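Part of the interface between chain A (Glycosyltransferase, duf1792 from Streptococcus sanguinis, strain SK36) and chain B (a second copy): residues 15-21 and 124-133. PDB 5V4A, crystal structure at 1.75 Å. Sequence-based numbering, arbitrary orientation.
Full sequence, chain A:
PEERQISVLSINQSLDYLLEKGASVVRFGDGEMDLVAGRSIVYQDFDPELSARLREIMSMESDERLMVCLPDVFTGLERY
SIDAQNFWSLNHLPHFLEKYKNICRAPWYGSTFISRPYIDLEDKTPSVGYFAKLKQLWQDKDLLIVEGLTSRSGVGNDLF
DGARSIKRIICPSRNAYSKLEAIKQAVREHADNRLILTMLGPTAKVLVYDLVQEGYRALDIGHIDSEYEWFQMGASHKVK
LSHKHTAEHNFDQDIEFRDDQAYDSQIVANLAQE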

ATOM      1  N   LEU A  15       2.919  -7.569  -5.441  1.00 13.94           N
ATOM      2  CA  LEU A  15       1.916  -6.512  -5.352  1.00 13.87           C
ATOM      3  C   LEU A  15       2.367  -5.264  -6.113  1.00 15.03           C
ATOM      4  O   LEU A  15       1.582  -4.675  -6.868  1.00 13.98           O
ATOM      5  N   ASP A  16       3.638  -4.879  -5.974  1.00 18.02           N
ATOM      6  CA  ASP A  16       4.143  -3.720  -6.715  1.00 17.78           C
ATOM      7  C   ASP A  16       4.051  -3.924  -8.226  1.00 16.26           C
ATOM      8  O   ASP A  16       3.856  -2.958  -8.977  1.00 22.07           O
ATOM      9  N   TYR A  17       4.232  -5.163  -8.698  1.00 16.58           N
ATOM     10  CA  TYR A  17       4.113  -5.424 -10.133  1.00 14.96           C
ATOM     11  C   TYR A  17       2.692  -5.178 -10.618  1.00 20.01           C
ATOM     12  O   TYR A  17       2.485  -4.544 -11.662  1.00 18.04           O
ATOM     13  N   LEU A  18       1.699  -5.662  -9.863  1.00 15.52           N
ATOM     14  CA  LEU A  18       0.302  -5.464 -10.241  1.00 14.24           C
ATOM     15  C   LEU A  18      -0.079  -3.992 -10.202  1.00 21.19           C
ATOM     16  O   LEU A  18      -0.859  -3.531 -11.040  1.00 19.29           O
ATOM     17  N   LEU A  19       0.422  -3.252  -9.204  1.00 14.19           N
ATOM     18  CA  LEU A  19       0.152  -1.817  -9.129  1.00 18.89           C
ATOM     19  C   LEU A  19       0.821  -1.061 -10.267  1.00 14.43           C
ATOM     20  O   LEU A  19       0.228  -0.140 -10.835  1.00 15.68           O
ATOM     21  N   GLU A  20       2.066  -1.424 -10.583  1.00 14.50           N
ATOM     22  CA  GLU A  20       2.814  -0.767 -11.652  1.00 14.72           C
ATOM     23  C   GLU A  20       2.221  -1.064 -13.023  1.00 14.84           C
ATOM     24  O   GLU A  20       2.026  -0.153 -13.837  1.00 16.24           O
ATOM     25  N   LYS A  21       1.962  -2.340 -13.313  1.00 15.82           N
ATOM     26  CA  LYS A  21       1.619  -2.750 -14.668  1.00 15.98           C
ATOM     27  C   LYS A  21       0.123  -2.892 -14.898  1.00 24.24           C
ATOM     28  O   LYS A  21      -0.314  -2.869 -16.053  1.00 22.87           O
TER
ATOM     29  N   LYS B 124      14.012   2.512  -8.468  1.00 23.16           N
ATOM     30  CA  LYS B 124      12.686   3.092  -8.344  1.00 21.18           C
ATOM     31  C   LYS B 124      11.557   2.067  -8.455  1.00 19.80           C
ATOM     32  O   LYS B 124      10.389   2.450  -8.339  1.00 16.23           O
ATOM     33  N   THR B 125      11.879   0.782  -8.631  1.00 19.35           N
ATOM     34  CA  THR B 125      10.865  -0.277  -8.663  1.00 17.38           C
ATOM     35  C   THR B 125       9.867  -0.229  -7.505  1.00 18.66           C
ATOM     36  O   THR B 125       8.659  -0.327  -7.772  1.00 20.05           O
ATOM     37  N   PRO B 126      10.262  -0.056  -6.244  1.00 25.00           N
ATOM     38  CA  PRO B 126       9.270  -0.103  -5.156  1.00 16.63           C
ATOM     39  C   PRO B 126       8.477   1.184  -4.959  1.00 16.62           C
ATOM     40  O   PRO B 126       7.563   1.202  -4.128  1.00 16.49           O
ATOM     41  N   SER B 127       8.785   2.257  -5.697  1.00 19.66           N
ATOM     42  CA  SER B 127       8.114   3.533  -5.471  1.00 15.55           C
ATOM     43  C   SER B 127       6.601   3.414  -5.608  1.00 16.45           C
ATOM     44  O   SER B 127       5.852   4.052  -4.861  1.00 16.96           O
ATOM     45  N   VAL B 128       6.124   2.617  -6.572  1.00 15.44           N
ATOM     46  CA  VAL B 128       4.682   2.471  -6.746  1.00 15.25           C
ATOM     47  C   VAL B 128       4.031   1.993  -5.447  1.00 16.24           C
ATOM     48  O   VAL B 128       2.907   2.391  -5.126  1.00 14.91           O
ATOM     49  N   GLY B 129       4.712   1.119  -4.703  1.00 15.41           N
ATOM     50  CA  GLY B 129       4.134   0.579  -3.480  1.00 15.40           C
ATOM     51  C   GLY B 129       4.149   1.580  -2.349  1.00 15.12           C
ATOM     52  O   GLY B 129       3.231   1.589  -1.515  1.00 14.98           O
ATOM     53  N   TYR B 130       5.176   2.435  -2.308  1.00 15.08           N
ATOM     54  CA  TYR B 130       5.226   3.497  -1.305  1.00 14.85           C
ATOM     55  C   TYR B 130       4.060   4.456  -1.491  1.00 18.95           C
ATOM     56  O   TYR B 130       3.325   4.742  -0.543  1.00 15.75           O
ATOM     57  N   PHE B 131       3.838   4.925  -2.727  1.00 14.41           N
ATOM     58  CA  PHE B 131       2.722   5.840  -2.958  1.00 14.13           C
ATOM     59  C   PHE B 131       1.383   5.172  -2.701  1.00 18.04           C
ATOM     60  O   PHE B 131       0.437   5.838  -2.270  1.00 15.20           O
ATOM     61  N   ALA B 132       1.273   3.864  -2.966  1.00 14.39           N
ATOM     62  CA  ALA B 132       0.027   3.172  -2.681  1.00 17.75           C
ATOM     63  C   ALA B 132      -0.268   3.165  -1.180  1.00 20.62           C
ATOM     64  O   ALA B 132      -1.400   3.430  -0.758  1.00 18.73           O
ATOM     65  N   LYS B 133       0.739   2.870  -0.356  1.00 17.24           N
ATOM     66  CA  LYS B 133       0.519   2.854   1.091  1.00 16.03           C
ATOM     67  C   LYS B 133       0.304   4.262   1.647  1.00 14.17           C
ATOM     68  O   LYS B 133      -0.466   4.434   2.594  1.00 18.49           O
TER

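The most unusual feature of this contact is that no hydrogen bond passes directly between the two stretches: two acidic side chains reach across a crossing of nearly perpendicular helices, and their polar links to chain B run through water. The helix axes approach to 8.8 Å at an angle of 86°, so the helices touch over a short patch, and the two stretches together bury 311 Å².

Where the backbones come closest, Asp A16 faces Gly B129, their CA atoms 5.4 Å apart. The CA-to-CB bond of Asp A16 points sideways, but with chi1 m (-75°) and chi2 near -5° the carboxylate swings nearer to chain B, placing OD1 of Asp A16 3.2 Å from CA of Gly B129. Glycine suits this position because it leaves room for that oxygen: an ideal CB on Gly B129 would lie 2.2 Å from OD1 of Asp A16, a clash. The other oxygen, OD2 of Asp A16, lies 3.6 Å from CA of Pro B126 and accepts a very short hydrogen bond from water 1, at 2.4 Å. The same water donates to the backbone O of Pro B126 at 2.6 Å, so one molecule joins two acceptors that could not bond to each other. OD1 of Asp A16 is also hydrogen-bonded elsewhere in the structure, which helps to explain how a buried carboxylate is tolerated.

Val B128 points toward chain A and has the largest covered area of any residue here. Its p rotamer (chi1 67°) sends CG1 to within 3.5 Å of the backbone O of Asp A16 and 3.8 Å of CB of Asp A16, while CG2 meets CB of Leu A19 at 3.7 Å. A beta-branched residue fits well, since its two methyls spread along the partner helix without needing a long side chain. Leu A19 also points toward its partner; its m,t rotamer (chi1 -71°, chi2 163°) carries CD1 to 3.9 Å from CB of Ala B132. The small alanine, one turn after Val B128, lets the helices stay close while still offering a methyl to the leucine.

At the exposed margin, Glu A20 starts sideways and bends back through chi1 t and chi2 p, bringing OE2 to 3.4 Å from CB of Val B128. There OE2 accepts from water 3 at 2.7 Å, and water 3 in turn donates to the backbone O of Thr B125 at 2.9 Å. Water 2 lies 2.6 Å from OE2 of Glu A20 and accepts from the backbone N of Val B128 at 2.8 Å. This amide is in the first turn of the helix and has no backbone hydrogen bond within its stretch, so the water serves as its partner. The flexible glutamate thus reaches the type I turn from Lys B124 to Ser B127 through water, whereas Tyr A17 points away from the contact.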

ATOM      1  CB  LEU A  15       1.614  -6.188  -3.878  1.00 13.75           C
ATOM      2  CG  LEU A  15       0.872  -7.305  -3.116  1.00 13.70           C
ATOM      3  CD1 LEU A  15       0.703  -6.890  -1.667  1.00 14.21           C
ATOM      4  CD2 LEU A  15      -0.472  -7.593  -3.768  1.00 13.70           C
ATOM      5  CB  ASP A  16       5.598  -3.428  -6.341  1.00 15.09           C
ATOM      6  CG  ASP A  16       5.751  -2.772  -4.970  1.00 14.14           C
ATOM      7  OD1 ASP A  16       4.739  -2.445  -4.311  1.00 14.01           O
ATOM      8  OD2 ASP A  16       6.907  -2.687  -4.537  1.00 14.22           O
ATOM      9  CB  TYR A  17       4.548  -6.861 -10.460  1.00 14.50           C
ATOM     10  CG  TYR A  17       4.725  -7.146 -11.962  1.00 14.69           C
ATOM     11  CD1 TYR A  17       3.690  -7.657 -12.718  1.00 14.69           C
ATOM     12  CD2 TYR A  17       5.920  -6.859 -12.601  1.00 14.88           C
ATOM     13  CE1 TYR A  17       3.851  -7.927 -14.079  1.00 17.22           C
ATOM     14  CE2 TYR A  17       6.090  -7.091 -13.961  1.00 15.07           C
ATOM     15  CZ  TYR A  17       5.054  -7.627 -14.692  1.00 22.50           C
ATOM     16  OH  TYR A  17       5.225  -7.873 -16.038  1.00 29.00           O
ATOM     17  CB  LEU A  18      -0.613  -6.288  -9.325  1.00 14.11           C
ATOM     18  CG  LEU A  18      -0.476  -7.814  -9.377  1.00 20.90           C
ATOM     19  CD1 LEU A  18      -1.398  -8.512  -8.369  1.00 17.99           C
ATOM     20  CD2 LEU A  18      -0.731  -8.359 -10.796  1.00 24.19           C
ATOM     21  CB  LEU A  19       0.624  -1.258  -7.790  1.00 14.14           C
ATOM     22  CG  LEU A  19      -0.250  -1.706  -6.615  1.00 13.98           C
ATOM     23  CD1 LEU A  19       0.448  -1.507  -5.279  1.00 15.06           C
ATOM     24  CD2 LEU A  19      -1.557  -0.945  -6.649  1.00 14.01           C
ATOM     25  CB  GLU A  20       4.269  -1.221 -11.616  1.00 15.99           C
ATOM     26  CG  GLU A  20       5.170  -0.471 -12.582  1.00 18.33           C
ATOM     27  CD  GLU A  20       5.543   0.903 -12.071  1.00 34.61           C
ATOM     28  OE1 GLU A  20       5.403   1.885 -12.835  1.00 41.20           O
ATOM     29  OE2 GLU A  20       5.982   0.993 -10.905  1.00 30.35           O
ATOM     30  CB  LYS A  21       2.300  -4.083 -15.002  1.00 18.99           C
ATOM     31  CG  LYS A  21       3.810  -4.041 -14.932  1.00 22.98           C
ATOM     32  CD  LYS A  21       4.357  -2.880 -15.736  1.00 29.78           C
ATOM     33  CE  LYS A  21       5.798  -3.113 -16.141  1.00 42.64           C
ATOM     34  NZ  LYS A  21       5.899  -3.969 -17.360  1.00 53.14           N
TER
ATOM     35  CB  LYS B 124      12.521   4.219  -9.376  1.00 16.37           C
ATOM     36  CG  LYS B 124      13.561   5.335  -9.190  1.00 21.16           C
ATOM     37  CD  LYS B 124      13.569   6.298 -10.364  1.00 20.51           C
ATOM     38  CE  LYS B 124      14.102   7.687  -9.972  1.00 20.72           C
ATOM     39  NZ  LYS B 124      15.444   7.663  -9.318  1.00 16.79           N
ATOM     40  CB  THR B 125      11.560  -1.647  -8.713  1.00 17.95           C
ATOM     41  OG1 THR B 125      12.456  -1.694  -9.831  1.00 29.83           O
ATOM     42  CG2 THR B 125      10.535  -2.788  -8.814  1.00 19.04           C
ATOM     43  CB  PRO B 126      10.122  -0.416  -3.915  1.00 16.86           C
ATOM     44  CG  PRO B 126      11.503   0.005  -4.237  1.00 22.21           C
ATOM     45  CD  PRO B 126      11.628   0.172  -5.731  1.00 25.69           C
ATOM     46  CB  SER B 127       8.651   4.570  -6.464  1.00 15.55           C
ATOM     47  OG  SER B 127      10.030   4.729  -6.253  1.00 19.53           O
ATOM     48  CB  VAL B 128       4.381   1.536  -7.937  1.00 15.53           C
ATOM     49  CG1 VAL B 128       4.829   0.098  -7.639  1.00 15.90           C
ATOM     50  CG2 VAL B 128       2.911   1.616  -8.321  1.00 20.32           C
ATOM     51  CB  TYR B 130       6.558   4.257  -1.394  1.00 16.52           C
ATOM     52  CG  TYR B 130       7.778   3.395  -1.170  1.00 19.09           C
ATOM     53  CD1 TYR B 130       7.702   2.229  -0.417  1.00 16.43           C
ATOM     54  CD2 TYR B 130       8.996   3.720  -1.752  1.00 22.36           C
ATOM     55  CE1 TYR B 130       8.823   1.424  -0.222  1.00 19.12           C
ATOM     56  CE2 TYR B 130      10.116   2.926  -1.568  1.00 21.13           C
ATOM     57  CZ  TYR B 130      10.015   1.769  -0.811  1.00 16.22           C
ATOM     58  OH  TYR B 130      11.135   0.990  -0.646  1.00 16.71           O
ATOM     59  CB  PHE B 131       2.747   6.395  -4.383  1.00 14.60           C
ATOM     60  CG  PHE B 131       3.837   7.399  -4.628  1.00 18.67           C
ATOM     61  CD1 PHE B 131       3.798   8.648  -4.029  1.00 24.15           C
ATOM     62  CD2 PHE B 131       4.909   7.083  -5.447  1.00 16.95           C
ATOM     63  CE1 PHE B 131       4.804   9.575  -4.261  1.00 24.88           C
ATOM     64  CE2 PHE B 131       5.918   7.988  -5.670  1.00 21.79           C
ATOM     65  CZ  PHE B 131       5.866   9.241  -5.086  1.00 17.31           C
ATOM     66  CB  ALA B 132       0.096   1.748  -3.235  1.00 14.70           C
ATOM     67  CB  LYS B 133       1.688   2.165   1.785  1.00 14.73           C
ATOM     68  CG  LYS B 133       1.712   0.688   1.538  1.00 16.18           C
ATOM     69  CD  LYS B 133       2.536  -0.009   2.573  1.00 18.38           C
ATOM     70  CE  LYS B 133       3.949  -0.132   2.121  1.00 18.49           C
ATOM     71  NZ  LYS B 133       4.746  -1.040   2.970  1.00 16.01           N
TER
HETATM   72  O   HOH W   1       7.063  -0.975  -2.842  1.00 13.12           O
HETATM   73  O   HOH W   2       7.320   2.280  -9.108  1.00 13.46           O
HETATM   74  O   HOH W   3       7.417  -1.184 -10.216  1.00 29.33           O